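Side-chain contact in capsid fiber protein (Bacillus phage phi29, PDB 6QYY), which forms the fibers on the phage head and probably attaches them to the capsid through its N-terminal base: residues 32-35 / 36-39. Sequence-based numbering, arbitrary orientation.
Sequences HAAE and NTIP
Thr37 closes a tight turn on Ala34 with two bonds to one carbonyl oxygen. Its hydroxyl OG1 donates to Ala34 O at 2.6 Å, and its backbone N gives a longer bond of 3.2 Å to the same Ala34 O. Both donors come from the same face of the carbonyl plane, with OG1 tilted 25° from it. The chi1 of 68° sets OG1 between the backbone N and the carbonyl carbon of Thr37, which turns the hydroxyl back toward Ala34. A water completes a small ring: it accepts from Ala34 N and donates to Thr37 OG1, each at 3.1 Å. OG1 therefore has two partners, as donor to the carbonyl and as acceptor from the water. The methyl CG2 of Thr37 packs on Ala34 CB at 3.9 Å.

At the exposed corner, the side chains of Glu35 and Asn36 run alongside each other in the same direction. Glu35 CG is 3.5 Å from Asn36 ND2, and the carboxylate and amide planes are 14° apart. On the buried side, Ala33 CB meets Pro39 CB at 4.0 Å. Both of these residues are buried against Leu18 and Thr79, between the two sheets. Asn36 has a positive phi, as expected at the third position of a type II beta turn. This turn, Ala34 to Thr37, lies in the loop joining strands 28-32 and 41-42.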
loop_
_atom_site.group_PDB
_atom_site.type_symbol
_atom_site.label_atom_id
_atom_site.label_comp_id
_atom_site.label_asym_id
_atom_site.label_seq_id
_atom_site.Cartn_x
_atom_site.Cartn_y
_atom_site.Cartn_z
ATOM N N HIS A 32 -12.502 6.168 -16.912
ATOM C CA HIS A 32 -12.153 4.758 -16.830
ATOM C C HIS A 32 -10.697 4.550 -17.211
ATOM O O HIS A 32 -10.230 5.063 -18.233
ATOM C CB HIS A 32 -13.058 3.937 -17.750
ATOM C CG HIS A 32 -14.467 3.866 -17.270
ATOM N ND1 HIS A 32 -15.533 3.619 -18.108
ATOM C CD2 HIS A 32 -14.988 4.031 -16.031
ATOM C CE1 HIS A 32 -16.651 3.630 -17.405
ATOM N NE2 HIS A 32 -16.347 3.873 -16.141
ATOM N N ALA A 33 -9.981 3.790 -16.383
ATOM C CA ALA A 33 -8.614 3.412 -16.705
ATOM C C ALA A 33 -8.572 2.691 -18.046
ATOM O O ALA A 33 -9.479 1.928 -18.390
ATOM C CB ALA A 33 -8.038 2.519 -15.604
ATOM N N ALA A 34 -7.526 2.965 -18.818
ATOM C CA ALA A 34 -7.390 2.359 -20.134
ATOM C C ALA A 34 -7.045 0.874 -20.020
ATOM O O ALA A 34 -6.401 0.428 -19.066
ATOM C CB ALA A 34 -6.317 3.086 -20.953
ATOM N N GLU A 35 -7.476 0.111 -21.018
ATOM C CA GLU A 35 -7.217 -1.322 -21.054
ATOM C C GLU A 35 -5.719 -1.624 -20.970
ATOM O O GLU A 35 -4.895 -0.927 -21.566
ATOM C CB GLU A 35 -7.810 -1.900 -22.336
ATOM C CG GLU A 35 -7.761 -3.399 -22.423
ATOM C CD GLU A 35 -8.322 -3.913 -23.729
ATOM O OE1 GLU A 35 -8.570 -3.086 -24.633
ATOM O OE2 GLU A 35 -8.523 -5.139 -23.848
ATOM N N ASN A 36 -5.378 -2.656 -20.188
ATOM C CA ASN A 36 -4.014 -3.126 -19.932
ATOM C C ASN A 36 -3.122 -2.095 -19.232
ATOM O O ASN A 36 -1.896 -2.184 -19.313
ATOM C CB ASN A 36 -3.344 -3.607 -21.226
ATOM C CG ASN A 36 -4.058 -4.790 -21.829
ATOM O OD1 ASN A 36 -4.235 -5.820 -21.177
ATOM N ND2 ASN A 36 -4.508 -4.640 -23.068
ATOM N N THR A 37 -3.685 -1.124 -18.517
ATOM C CA THR A 37 -2.867 -0.201 -17.745
ATOM C C THR A 37 -3.096 -0.421 -16.254
ATOM O O THR A 37 -4.064 -1.066 -15.838
ATOM C CB THR A 37 -3.163 1.260 -18.108
ATOM O OG1 THR A 37 -4.488 1.602 -17.681
ATOM C CG2 THR A 37 -3.056 1.466 -19.604
ATOM N N ILE A 38 -2.185 0.113 -15.449
ATOM C CA ILE A 38 -2.351 0.091 -13.995
ATOM C C ILE A 38 -3.289 1.227 -13.603
ATOM O O ILE A 38 -2.997 2.397 -13.891
ATOM C CB ILE A 38 -1.006 0.225 -13.264
ATOM C CG1 ILE A 38 -0.001 -0.822 -13.754
ATOM C CG2 ILE A 38 -1.229 0.168 -11.752
ATOM C CD1 ILE A 38 -0.357 -2.251 -13.396
ATOM N N PRO A 39 -4.405 0.940 -12.943
ATOM C CA PRO A 39 -5.322 2.009 -12.553
ATOM C C PRO A 39 -4.734 2.864 -11.446
ATOM O O PRO A 39 -3.839 2.451 -10.701
ATOM C CB PRO A 39 -6.560 1.251 -12.057
ATOM C CG PRO A 39 -6.012 -0.037 -11.545
ATOM C CD PRO A 39 -4.876 -0.383 -12.499
HETATM O O HOH W 1 -5.230 4.639 -17.643
#